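Local atomic coordinates of precorrin-8x Methyl Mutase (Thermus thermophilus, PDB entry 1V9C), a protein that probably catalyses a methyl migration that isomerises precorrin-8X to hydrogenobyrinate during the biosynthesis of cobalamin. Residues 157-162 / 181-186; 66-71 / 123-128; 85-90 / 199-204; 34-39 / 193-198. All coordinates share one frame; numbering follows the deposited sequence.

Contact 1: 157-162 / 181-186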
loop_
_atom_site.group_PDB
_atom_site.type_symbol
_atom_site.label_atom_id
_atom_site.label_comp_id
_atom_site.label_asym_id
_atom_site.label_seq_id
_atom_site.Cartn_x
_atom_site.Cartn_y
_atom_site.Cartn_z
ATOM N N LEU B 157 -7.122 -14.122 0.009
ATOM C CA LEU B 157 -5.825 -13.619 -0.421
ATOM C C LEU B 157 -4.974 -13.448 0.847
ATOM O O LEU B 157 -5.157 -12.503 1.617
ATOM C CB LEU B 157 -5.999 -12.279 -1.145
ATOM C CG LEU B 157 -6.911 -12.261 -2.375
ATOM C CD1 LEU B 157 -6.983 -10.854 -2.934
ATOM C CD2 LEU B 157 -6.391 -13.222 -3.421
ATOM N N GLY B 158 -4.063 -14.388 1.073
ATOM C CA GLY B 158 -3.235 -14.322 2.260
ATOM C C GLY B 158 -1.898 -13.685 1.962
ATOM O O GLY B 158 -0.931 -14.377 1.631
ATOM N N MET B 159 -1.852 -12.361 2.075
ATOM C CA MET B 159 -0.638 -11.610 1.802
ATOM C C MET B 159 -0.200 -10.658 2.915
ATOM O O MET B 159 0.096 -9.485 2.659
ATOM C CB MET B 159 -0.813 -10.848 0.492
ATOM C CG MET B 159 -1.273 -11.739 -0.655
ATOM S SD MET B 159 -1.751 -10.813 -2.173
ATOM C CE MET B 159 -2.328 -12.110 -3.170
ATOM N N PRO B 160 -0.177 -11.130 4.174
ATOM C CA PRO B 160 0.260 -10.238 5.257
ATOM C C PRO B 160 1.777 -10.027 5.059
ATOM O O PRO B 160 2.459 -10.888 4.497
ATOM C CB PRO B 160 -0.007 -11.049 6.532
ATOM C CG PRO B 160 -0.924 -12.149 6.109
ATOM C CD PRO B 160 -0.515 -12.461 4.696
ATOM N N VAL B 161 2.302 -8.896 5.507
ATOM C CA VAL B 161 3.730 -8.628 5.377
ATOM C C VAL B 161 4.223 -8.502 6.806
ATOM O O VAL B 161 3.462 -8.111 7.678
ATOM C CB VAL B 161 3.978 -7.309 4.574
ATOM C CG1 VAL B 161 3.220 -6.186 5.215
ATOM C CG2 VAL B 161 5.497 -6.973 4.494
ATOM N N GLY B 162 5.468 -8.873 7.072
ATOM C CA GLY B 162 5.950 -8.750 8.436
ATOM C C GLY B 162 6.870 -9.836 8.957
ATOM O O GLY B 162 7.241 -10.767 8.239
ATOM N N ILE B 181 -4.706 -17.478 -2.573
ATOM C CA ILE B 181 -3.562 -16.937 -3.296
ATOM C C ILE B 181 -2.703 -16.361 -2.188
ATOM O O ILE B 181 -3.178 -15.582 -1.347
ATOM C CB ILE B 181 -3.926 -15.812 -4.250
ATOM C CG1 ILE B 181 -4.998 -16.277 -5.237
ATOM C CG2 ILE B 181 -2.660 -15.355 -4.986
ATOM C CD1 ILE B 181 -5.357 -15.239 -6.262
ATOM N N VAL B 182 -1.438 -16.756 -2.190
ATOM C CA VAL B 182 -0.511 -16.357 -1.164
ATOM C C VAL B 182 0.810 -15.823 -1.706
ATOM O O VAL B 182 1.239 -16.202 -2.792
ATOM C CB VAL B 182 -0.229 -17.587 -0.239
ATOM C CG1 VAL B 182 1.045 -17.398 0.536
ATOM C CG2 VAL B 182 -1.383 -17.779 0.736
ATOM N N THR B 183 1.437 -14.928 -0.948
ATOM C CA THR B 183 2.760 -14.415 -1.300
ATOM C C THR B 183 3.653 -15.079 -0.252
ATOM O O THR B 183 3.650 -14.704 0.919
ATOM C CB THR B 183 2.882 -12.862 -1.179
ATOM O OG1 THR B 183 2.458 -12.430 0.120
ATOM C CG2 THR B 183 2.042 -12.177 -2.246
ATOM N N GLU B 184 4.382 -16.099 -0.687
ATOM C CA GLU B 184 5.273 -16.867 0.178
ATOM C C GLU B 184 6.294 -15.978 0.882
ATOM O O GLU B 184 6.805 -15.026 0.295
ATOM C CB GLU B 184 6.016 -17.914 -0.661
ATOM C CG GLU B 184 5.122 -18.792 -1.529
ATOM C CD GLU B 184 4.909 -20.181 -0.955
ATOM O OE1 GLU B 184 4.180 -20.315 0.054
ATOM O OE2 GLU B 184 5.487 -21.138 -1.515
ATOM N N GLY B 185 6.573 -16.282 2.145
ATOM C CA GLY B 185 7.557 -15.522 2.882
ATOM C C GLY B 185 7.035 -14.394 3.745
ATOM O O GLY B 185 5.883 -14.426 4.192
ATOM N N ARG B 186 7.896 -13.402 3.983
ATOM C CA ARG B 186 7.540 -12.258 4.812
ATOM C C ARG B 186 6.960 -11.101 3.998
ATOM O O ARG B 186 6.395 -10.169 4.568
ATOM C CB ARG B 186 8.759 -11.757 5.592
ATOM C CG ARG B 186 9.572 -12.874 6.183
ATOM C CD ARG B 186 10.117 -12.536 7.539
ATOM N NE ARG B 186 9.552 -13.446 8.529
ATOM C CZ ARG B 186 10.002 -13.583 9.769
ATOM N NH1 ARG B 186 11.035 -12.862 10.187
ATOM N NH2 ARG B 186 9.424 -14.449 10.586
#
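Two adjacent parallel strands, 155-158 and 180-183, are joined through helix 166-174 as a beta-alpha-beta crossover of the doubly wound sheet, and this contact lies at their C-terminal ends. The G158 N-H meets I181 O at 2.8 Å, nearly along the C=O axis. L157 and I181 point to the same face of the sheet, which helix 190-205 covers, and L157 CD2 rests 3.6 Å from I181 CD1.

M159 continues the packing beyond the strand. M159 CB lies 3.7 Å from T183 OG1, a hydroxyl that is bonded to K187 O. One atom on, M159 CG touches T183 CG2, also at 3.7 Å. M159 SD passes T183 CG2 at 4.0 Å, and the extended chain finally sets M159 CE 3.7 Å from I181 CG2. An unbranched, flexible methionine suits this run, since it crosses the threonine and then lies alongside the isoleucine.

Past the strands the two loops meet again. G162, whose backbone angles would jam a CB against the preceding carbonyl, donates its N-H to R186 O at 3.0 Å, in the carbonyl plane. R186 O also takes a C-H contact from V161 CA at 3.2 Å.

Contact 2: 66-71 / 123-128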
loop_
_atom_site.group_PDB
_atom_site.type_symbol
_atom_site.label_atom_id
_atom_site.label_comp_id
_atom_site.label_asym_id
_atom_site.label_seq_id
_atom_site.Cartn_x
_atom_site.Cartn_y
_atom_site.Cartn_z
ATOM N N GLY B 66 -21.186 -10.724 -7.406
ATOM C CA GLY B 66 -21.453 -9.523 -6.646
ATOM C C GLY B 66 -20.984 -9.736 -5.225
ATOM O O GLY B 66 -21.395 -9.020 -4.305
ATOM N N ALA B 67 -20.107 -10.723 -5.061
ATOM C CA ALA B 67 -19.536 -11.064 -3.762
ATOM C C ALA B 67 -18.924 -9.849 -3.078
ATOM O O ALA B 67 -18.445 -8.920 -3.744
ATOM C CB ALA B 67 -18.484 -12.138 -3.930
ATOM N N ARG B 68 -18.960 -9.852 -1.747
ATOM C CA ARG B 68 -18.399 -8.760 -0.963
ATOM C C ARG B 68 -16.888 -8.968 -0.858
ATOM O O ARG B 68 -16.393 -10.066 -1.075
ATOM C CB ARG B 68 -18.967 -8.750 0.457
ATOM C CG ARG B 68 -20.427 -8.400 0.596
ATOM C CD ARG B 68 -20.692 -8.014 2.046
ATOM N NE ARG B 68 -22.106 -7.802 2.339
ATOM C CZ ARG B 68 -23.018 -8.766 2.365
ATOM N NH1 ARG B 68 -22.676 -10.024 2.117
ATOM N NH2 ARG B 68 -24.276 -8.468 2.646
ATOM N N ILE B 69 -16.166 -7.908 -0.517
ATOM C CA ILE B 69 -14.723 -7.985 -0.356
ATOM C C ILE B 69 -14.463 -7.522 1.068
ATOM O O ILE B 69 -14.748 -6.381 1.425
ATOM C CB ILE B 69 -14.015 -7.074 -1.406
ATOM C CG1 ILE B 69 -14.284 -7.627 -2.813
ATOM C CG2 ILE B 69 -12.516 -6.983 -1.135
ATOM C CD1 ILE B 69 -14.021 -6.636 -3.926
ATOM N N LEU B 70 -13.958 -8.427 1.893
ATOM C CA LEU B 70 -13.674 -8.113 3.285
ATOM C C LEU B 70 -12.170 -7.945 3.392
ATOM O O LEU B 70 -11.413 -8.811 2.974
ATOM C CB LEU B 70 -14.145 -9.257 4.191
ATOM C CG LEU B 70 -15.507 -9.850 3.825
ATOM C CD1 LEU B 70 -15.841 -11.012 4.748
ATOM C CD2 LEU B 70 -16.556 -8.781 3.918
ATOM N N VAL B 71 -11.737 -6.830 3.960
ATOM C CA VAL B 71 -10.319 -6.577 4.053
ATOM C C VAL B 71 -9.878 -6.238 5.465
ATOM O O VAL B 71 -10.700 -5.851 6.305
ATOM C CB VAL B 71 -9.918 -5.459 3.043
ATOM C CG1 VAL B 71 -10.277 -5.904 1.648
ATOM C CG2 VAL B 71 -10.653 -4.155 3.351
ATOM N N LYS B 123 -22.452 -12.133 11.472
ATOM C CA LYS B 123 -23.250 -11.333 10.548
ATOM C C LYS B 123 -23.462 -12.012 9.207
ATOM O O LYS B 123 -24.184 -11.499 8.353
ATOM C CB LYS B 123 -22.588 -9.972 10.319
ATOM C CG LYS B 123 -22.624 -9.033 11.515
ATOM C CD LYS B 123 -24.043 -8.549 11.813
ATOM C CE LYS B 123 -24.067 -7.585 13.003
ATOM N NZ LYS B 123 -25.394 -6.931 13.186
ATOM N N GLY B 124 -22.834 -13.167 9.027
ATOM C CA GLY B 124 -22.959 -13.882 7.776
ATOM C C GLY B 124 -22.342 -13.086 6.643
ATOM O O GLY B 124 -23.044 -12.631 5.740
ATOM N N LEU B 125 -21.023 -12.910 6.696
ATOM C CA LEU B 125 -20.306 -12.162 5.670
ATOM C C LEU B 125 -19.185 -12.977 5.060
ATOM O O LEU B 125 -18.724 -12.671 3.963
ATOM C CB LEU B 125 -19.710 -10.877 6.251
ATOM C CG LEU B 125 -20.677 -9.828 6.806
ATOM C CD1 LEU B 125 -19.890 -8.611 7.271
ATOM C CD2 LEU B 125 -21.681 -9.438 5.749
ATOM N N LEU B 126 -18.753 -14.018 5.762
ATOM C CA LEU B 126 -17.659 -14.848 5.283
ATOM C C LEU B 126 -18.009 -15.781 4.151
ATOM O O LEU B 126 -17.167 -16.080 3.303
ATOM C CB LEU B 126 -17.076 -15.676 6.424
ATOM C CG LEU B 126 -16.320 -14.917 7.504
ATOM C CD1 LEU B 126 -15.798 -15.909 8.519
ATOM C CD2 LEU B 126 -15.184 -14.134 6.884
ATOM N N ASP B 127 -19.244 -16.259 4.134
ATOM C CA ASP B 127 -19.645 -17.182 3.091
ATOM C C ASP B 127 -19.912 -16.470 1.776
ATOM O O ASP B 127 -20.755 -15.571 1.694
ATOM C CB ASP B 127 -20.861 -17.988 3.552
ATOM C CG ASP B 127 -20.539 -18.897 4.737
ATOM O OD1 ASP B 127 -19.635 -19.755 4.611
ATOM O OD2 ASP B 127 -21.183 -18.747 5.794
ATOM N N GLY B 128 -19.164 -16.883 0.755
ATOM C CA GLY B 128 -19.282 -16.300 -0.570
ATOM C C GLY B 128 -18.378 -15.092 -0.751
ATOM O O GLY B 128 -18.292 -14.526 -1.837
HETATM O O HOH W 1 -25.289 -11.527 3.634
#
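R68 lays its guanidinium over the end of L125, so that methyl CD2 sits above the centre of the planar group, 3.7 Å from CZ of R68. The arginine chain is extended from CG to NE and crosses the leucine nearly at right angles. Arginine suits this partly exposed place because its flat group covers a methyl with one face while its N-H groups point to polar partners round the rim. NE has a long, weak ion pair with E91, and R68 NH2 makes a weak 3.4 Å bond to a water. That water donates to G124 O at 3.3 Å; a Schellman motif ends helix 112-122 at G124, whose positive phi favours glycine.

Deeper in, L70 of strand 69-71 places CD1 3.8 Å from L126 CD2. L70 CD1 also lies 3.4 Å from L125 O, so a single methyl touches both a side chain and the backbone. L126 packs on V117 and W121 of that helix. A67 CB approaches G128 O at 3.2 Å.

An alanine at R68 would lack the guanidinium that covers L125 CD2, bonds the water and faces E91, and would probably leave the two segments less firmly joined. Without direct hydrogen bonds across it, the contact rests mainly on apolar and methyl-to-guanidinium packing, with a water bridge that is weak on the arginine side, where strands 69-71 and 130-133 begin side by side.

Contact 3: 85-90 / 199-204. With SO4 (sulfate ion), chain F.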
loop_
_atom_site.group_PDB
_atom_site.type_symbol
_atom_site.label_atom_id
_atom_site.label_comp_id
_atom_site.label_asym_id
_atom_site.label_seq_id
_atom_site.Cartn_x
_atom_site.Cartn_y
_atom_site.Cartn_z
ATOM N N LEU B 85 -14.843 -1.210 -8.781
ATOM C CA LEU B 85 -15.748 -1.858 -7.863
ATOM C C LEU B 85 -17.156 -1.812 -8.509
ATOM O O LEU B 85 -17.943 -2.742 -8.364
ATOM C CB LEU B 85 -15.739 -1.122 -6.517
ATOM C CG LEU B 85 -14.481 -1.276 -5.650
ATOM C CD1 LEU B 85 -14.738 -0.695 -4.277
ATOM C CD2 LEU B 85 -14.083 -2.736 -5.527
ATOM N N ARG B 86 -17.427 -0.745 -9.261
ATOM C CA ARG B 86 -18.710 -0.541 -9.925
ATOM C C ARG B 86 -19.085 -1.565 -10.990
ATOM O O ARG B 86 -20.261 -1.828 -11.200
ATOM C CB ARG B 86 -18.756 0.865 -10.545
ATOM C CG ARG B 86 -20.143 1.296 -11.051
ATOM C CD ARG B 86 -20.044 2.546 -11.917
ATOM N NE ARG B 86 -19.356 3.644 -11.245
ATOM C CZ ARG B 86 -18.942 4.745 -11.868
ATOM N NH1 ARG B 86 -19.156 4.883 -13.167
ATOM N NH2 ARG B 86 -18.294 5.696 -11.205
ATOM N N LEU B 87 -18.103 -2.149 -11.667
ATOM C CA LEU B 87 -18.402 -3.126 -12.711
ATOM C C LEU B 87 -19.373 -4.221 -12.256
ATOM O O LEU B 87 -20.391 -4.456 -12.904
ATOM C CB LEU B 87 -17.107 -3.744 -13.250
ATOM C CG LEU B 87 -16.381 -2.932 -14.336
ATOM C CD1 LEU B 87 -16.256 -1.468 -13.924
ATOM C CD2 LEU B 87 -15.009 -3.536 -14.588
ATOM N N PHE B 88 -19.061 -4.899 -11.159
ATOM C CA PHE B 88 -19.951 -5.938 -10.665
ATOM C C PHE B 88 -20.446 -5.564 -9.271
ATOM O O PHE B 88 -20.939 -6.415 -8.536
ATOM C CB PHE B 88 -19.245 -7.296 -10.608
ATOM C CG PHE B 88 -18.598 -7.707 -11.906
ATOM C CD1 PHE B 88 -17.313 -7.270 -12.230
ATOM C CD2 PHE B 88 -19.271 -8.534 -12.805
ATOM C CE1 PHE B 88 -16.702 -7.651 -13.431
ATOM C CE2 PHE B 88 -18.672 -8.924 -14.012
ATOM C CZ PHE B 88 -17.382 -8.479 -14.323
ATOM N N GLY B 89 -20.317 -4.283 -8.922
ATOM C CA GLY B 89 -20.747 -3.806 -7.621
ATOM C C GLY B 89 -20.344 -4.721 -6.476
ATOM O O GLY B 89 -21.192 -5.377 -5.872
ATOM N N ASN B 90 -19.052 -4.782 -6.175
ATOM C CA ASN B 90 -18.576 -5.628 -5.085
ATOM C C ASN B 90 -18.346 -4.772 -3.841
ATOM O O ASN B 90 -17.368 -4.022 -3.758
ATOM C CB ASN B 90 -17.279 -6.339 -5.479
ATOM C CG ASN B 90 -17.432 -7.188 -6.717
ATOM O OD1 ASN B 90 -17.283 -6.706 -7.838
ATOM N ND2 ASN B 90 -17.747 -8.461 -6.523
ATOM N N ALA B 199 -6.664 -7.096 -10.560
ATOM C CA ALA B 199 -6.415 -8.044 -11.636
ATOM C C ALA B 199 -7.599 -8.985 -11.777
ATOM O O ALA B 199 -7.986 -9.329 -12.887
ATOM C CB ALA B 199 -5.148 -8.838 -11.366
ATOM N N LEU B 200 -8.176 -9.398 -10.654
ATOM C CA LEU B 200 -9.315 -10.306 -10.699
ATOM C C LEU B 200 -10.511 -9.649 -11.343
ATOM O O LEU B 200 -11.186 -10.263 -12.163
ATOM C CB LEU B 200 -9.670 -10.807 -9.297
ATOM C CG LEU B 200 -8.610 -11.777 -8.760
ATOM C CD1 LEU B 200 -8.951 -12.237 -7.349
ATOM C CD2 LEU B 200 -8.501 -12.947 -9.714
ATOM N N ILE B 201 -10.766 -8.395 -10.982
ATOM C CA ILE B 201 -11.879 -7.666 -11.552
ATOM C C ILE B 201 -11.730 -7.504 -13.062
ATOM O O ILE B 201 -12.681 -7.744 -13.806
ATOM C CB ILE B 201 -12.020 -6.279 -10.920
ATOM C CG1 ILE B 201 -12.534 -6.418 -9.484
ATOM C CG2 ILE B 201 -12.959 -5.421 -11.758
ATOM C CD1 ILE B 201 -12.682 -5.092 -8.738
ATOM N N ARG B 202 -10.542 -7.099 -13.510
ATOM C CA ARG B 202 -10.299 -6.907 -14.941
ATOM C C ARG B 202 -10.473 -8.208 -15.731
ATOM O O ARG B 202 -10.991 -8.191 -16.838
ATOM C CB ARG B 202 -8.893 -6.358 -15.175
ATOM C CG ARG B 202 -8.517 -6.200 -16.642
ATOM C CD ARG B 202 -9.337 -5.103 -17.297
ATOM N NE ARG B 202 -8.996 -4.920 -18.707
ATOM C CZ ARG B 202 -7.797 -4.555 -19.159
ATOM N NH1 ARG B 202 -6.797 -4.326 -18.318
ATOM N NH2 ARG B 202 -7.599 -4.418 -20.463
ATOM N N LEU B 203 -10.024 -9.327 -15.167
ATOM C CA LEU B 203 -10.152 -10.621 -15.834
ATOM C C LEU B 203 -11.627 -10.974 -15.926
ATOM O O LEU B 203 -12.085 -11.505 -16.928
ATOM C CB LEU B 203 -9.431 -11.721 -15.046
ATOM C CG LEU B 203 -7.966 -12.043 -15.338
ATOM C CD1 LEU B 203 -7.421 -12.967 -14.254
ATOM C CD2 LEU B 203 -7.850 -12.690 -16.705
ATOM N N ALA B 204 -12.361 -10.678 -14.863
ATOM C CA ALA B 204 -13.777 -10.970 -14.811
ATOM C C ALA B 204 -14.514 -10.126 -15.835
ATOM O O ALA B 204 -15.335 -10.635 -16.594
ATOM C CB ALA B 204 -14.296 -10.690 -13.428
HETATM S S SO4 F . -7.662 -1.970 -15.347
HETATM O O1 SO4 F . -7.718 -1.941 -13.878
HETATM O O2 SO4 F . -9.026 -1.891 -15.904
HETATM O O3 SO4 F . -7.012 -3.217 -15.784
HETATM O O4 SO4 F . -6.871 -0.825 -15.828
#
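A Schellman motif ends helix 82-88, and the residues just before it pack against helix 190-205, one of the helices wound around the central sheet. G89, with positive phi, lets N90 N bond back to L85 O at 3.2 Å.

The tight part is F88. F88 CZ stands 3.6 Å from A204 C, and F88 CE1 is 3.9 Å from A204 CB. The alanine suits the spot because its short side chain lets the ring approach the helix backbone. I63 and Q64 of helix 55-65 also touch the phenyl group.

I201 is buried and spans the middle of the contact, its CD1 4.2 Å from L85 CD2. Packing slackens toward solvent at L87, whose CD2 lies 4.0 Å from I201 CG2.

R202 leaves its backbone pointing away from 85-90. CG is anti to the backbone N (chi1 177°), and after a bend at chi2 (68°) R202 NH1 donates to O3 of a sulfate at 2.8 Å, while NE makes a salt bridge to D206. The ion, probably from the crystallisation liquor, is also bound by R35. An alanine at R202 would lack both bonds and would probably weaken the hold on the anion. Sulfate O3 lies at the guanidinium edge, near its plane.

Contact 4: 34-39 / 193-198. With SO4 (sulfate ion), chain E; SO4 (sulfate ion), chain F.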
loop_
_atom_site.group_PDB
_atom_site.type_symbol
_atom_site.label_atom_id
_atom_site.label_comp_id
_atom_site.label_asym_id
_atom_site.label_seq_id
_atom_site.Cartn_x
_atom_site.Cartn_y
_atom_site.Cartn_z
ATOM N N ARG B 34 1.516 -10.495 -12.681
ATOM C CA ARG B 34 2.015 -9.369 -13.452
ATOM C C ARG B 34 1.605 -8.078 -12.748
ATOM O O ARG B 34 2.430 -7.202 -12.510
ATOM C CB ARG B 34 1.409 -9.399 -14.862
ATOM C CG ARG B 34 1.873 -8.276 -15.775
ATOM C CD ARG B 34 0.851 -7.986 -16.870
ATOM N NE ARG B 34 0.752 -9.021 -17.893
ATOM C CZ ARG B 34 -0.396 -9.422 -18.436
ATOM N NH1 ARG B 34 -1.542 -8.881 -18.042
ATOM N NH2 ARG B 34 -0.399 -10.346 -19.390
ATOM N N ARG B 35 0.320 -7.984 -12.408
ATOM C CA ARG B 35 -0.227 -6.814 -11.738
ATOM C C ARG B 35 0.445 -6.561 -10.388
ATOM O O ARG B 35 0.743 -5.432 -10.034
ATOM C CB ARG B 35 -1.735 -6.984 -11.556
ATOM C CG ARG B 35 -2.411 -5.725 -11.125
ATOM C CD ARG B 35 -3.529 -5.395 -12.065
ATOM N NE ARG B 35 -3.966 -4.013 -11.912
ATOM C CZ ARG B 35 -4.820 -3.415 -12.734
ATOM N NH1 ARG B 35 -5.329 -4.080 -13.762
ATOM N NH2 ARG B 35 -5.155 -2.153 -12.534
ATOM N N MET B 36 0.711 -7.629 -9.648
ATOM C CA MET B 36 1.351 -7.491 -8.357
ATOM C C MET B 36 2.781 -6.969 -8.505
ATOM O O MET B 36 3.244 -6.202 -7.660
ATOM C CB MET B 36 1.348 -8.837 -7.631
ATOM C CG MET B 36 -0.038 -9.392 -7.429
ATOM S SD MET B 36 -0.115 -11.113 -6.921
ATOM C CE MET B 36 0.788 -11.062 -5.399
ATOM N N ILE B 37 3.467 -7.394 -9.575
ATOM C CA ILE B 37 4.850 -6.972 -9.849
ATOM C C ILE B 37 4.820 -5.518 -10.341
ATOM O O ILE B 37 5.642 -4.705 -9.968
ATOM C CB ILE B 37 5.510 -7.853 -10.958
ATOM C CG1 ILE B 37 5.641 -9.302 -10.464
ATOM C CG2 ILE B 37 6.861 -7.267 -11.346
ATOM C CD1 ILE B 37 6.361 -10.235 -11.414
ATOM N N HIS B 38 3.855 -5.216 -11.197
ATOM C CA HIS B 38 3.695 -3.874 -11.709
ATOM C C HIS B 38 3.508 -2.902 -10.534
ATOM O O HIS B 38 4.140 -1.854 -10.478
ATOM C CB HIS B 38 2.490 -3.822 -12.629
ATOM C CG HIS B 38 2.211 -2.455 -13.167
ATOM N ND1 HIS B 38 1.203 -1.654 -12.677
ATOM C CD2 HIS B 38 2.828 -1.738 -14.138
ATOM C CE1 HIS B 38 1.212 -0.501 -13.321
ATOM N NE2 HIS B 38 2.188 -0.526 -14.211
ATOM N N ALA B 39 2.681 -3.298 -9.569
ATOM C CA ALA B 39 2.381 -2.464 -8.401
ATOM C C ALA B 39 3.557 -2.254 -7.466
ATOM O O ALA B 39 3.609 -1.280 -6.742
ATOM C CB ALA B 39 1.212 -3.070 -7.624
ATOM N N VAL B 193 -2.545 -6.963 -2.190
ATOM C CA VAL B 193 -3.951 -7.371 -2.218
ATOM C C VAL B 193 -4.719 -6.526 -3.242
ATOM O O VAL B 193 -5.424 -7.070 -4.093
ATOM C CB VAL B 193 -4.649 -7.191 -0.851
ATOM C CG1 VAL B 193 -6.047 -7.760 -0.921
ATOM C CG2 VAL B 193 -3.877 -7.911 0.220
ATOM N N VAL B 194 -4.582 -5.199 -3.157
ATOM C CA VAL B 194 -5.276 -4.312 -4.095
ATOM C C VAL B 194 -4.971 -4.714 -5.557
ATOM O O VAL B 194 -5.877 -4.900 -6.367
ATOM C CB VAL B 194 -4.866 -2.824 -3.857
ATOM C CG1 VAL B 194 -5.432 -1.935 -4.958
ATOM C CG2 VAL B 194 -5.354 -2.350 -2.478
ATOM N N ALA B 195 -3.692 -4.872 -5.881
ATOM C CA ALA B 195 -3.289 -5.235 -7.248
ATOM C C ALA B 195 -3.896 -6.559 -7.706
ATOM O O ALA B 195 -4.345 -6.684 -8.848
ATOM C CB ALA B 195 -1.758 -5.286 -7.348
ATOM N N ALA B 196 -3.892 -7.546 -6.816
ATOM C CA ALA B 196 -4.464 -8.856 -7.111
ATOM C C ALA B 196 -5.988 -8.732 -7.327
ATOM O O ALA B 196 -6.545 -9.345 -8.237
ATOM C CB ALA B 196 -4.166 -9.837 -5.956
ATOM N N LEU B 197 -6.658 -7.945 -6.487
ATOM C CA LEU B 197 -8.099 -7.749 -6.647
ATOM C C LEU B 197 -8.359 -7.019 -7.968
ATOM O O LEU B 197 -9.209 -7.436 -8.740
ATOM C CB LEU B 197 -8.681 -6.952 -5.465
ATOM C CG LEU B 197 -8.785 -7.780 -4.173
ATOM C CD1 LEU B 197 -9.062 -6.928 -2.944
ATOM C CD2 LEU B 197 -9.905 -8.786 -4.376
ATOM N N HIS B 198 -7.623 -5.940 -8.242
ATOM C CA HIS B 198 -7.836 -5.245 -9.499
ATOM C C HIS B 198 -7.635 -6.197 -10.672
ATOM O O HIS B 198 -8.372 -6.147 -11.648
ATOM C CB HIS B 198 -6.913 -4.035 -9.608
ATOM C CG HIS B 198 -7.395 -2.847 -8.833
ATOM N ND1 HIS B 198 -6.545 -1.884 -8.332
ATOM C CD2 HIS B 198 -8.644 -2.469 -8.468
ATOM C CE1 HIS B 198 -7.244 -0.970 -7.687
ATOM N NE2 HIS B 198 -8.521 -1.302 -7.752
HETATM S S SO4 E . -3.075 -1.341 -9.433
HETATM O O1 SO4 E . -3.667 -1.020 -8.120
HETATM O O2 SO4 E . -3.897 -0.786 -10.518
HETATM O O3 SO4 E . -3.023 -2.801 -9.586
HETATM O O4 SO4 E . -1.716 -0.774 -9.504
HETATM S S SO4 F . -7.662 -1.970 -15.347
HETATM O O1 SO4 F . -7.718 -1.941 -13.878
HETATM O O2 SO4 F . -9.026 -1.891 -15.904
HETATM O O3 SO4 F . -7.012 -3.217 -15.784
HETATM O O4 SO4 F . -6.871 -0.825 -15.828
#
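Helices 34-39 and 193-198 run at 140° to each other with axes 8.2 Å apart and M36 CA 5.3 Å from A195 CA. The close approach suits alanines: A195 CB meets A39 CB at 3.7 Å, and A196 is short enough to take M36 SD alongside.

R35 leaves its helix with CG anti to the backbone N (chi1 -169°). R35 CG passes A195 O at 3.1 Å, and a bend at chi2 carries the guanidinium past H198, whose CB lies over one face, toward the rim. In the doubly wound fold helix 190-205 covers the L157 face of the sheet, while helix 30-40 reaches it through M36 on M159 and T183. Two sulfates lie in plane at the R35 guanidinium edge. R35 NE donates almost straight (169°) to O3 of sulfate E at 2.8 Å, and R35 NH2 reaches its O2 at 2.7 Å. R35 NH1 bonds O3 of sulfate F at 2.8 Å, while NH2 also donates to its O1. The ions, probably from the crystallisation liquor, may nevertheless mark a pocket that accepts anionic groups.

H198 ND1 donates to O1 of sulfate E at 3.0 Å, while NE2 faces the N-H of N81, consistent with a neutral ring.

How the contacts relate
Contacts 1 and 2 reach the same six-stranded sheet on opposite sides of the chain's centre, about 20 Å apart between centres, and follow in series along the chain, contact 2 first. Contacts 3 and 4 share helix 190-205, with centres about 13 Å apart, and a common sulfate joins them through R202 and R35. Contact 1 is nested inside the loops closed by contacts 3 and 4, whereas the segments of contacts 2 and 3 alternate; these two meet where A67 O faces N90 ND2. L157 packs on V193 and L197, linking contact 1 to contact 4, so this late helix, following strand 180-183, joins the sheet to helices 30-40 and 82-88.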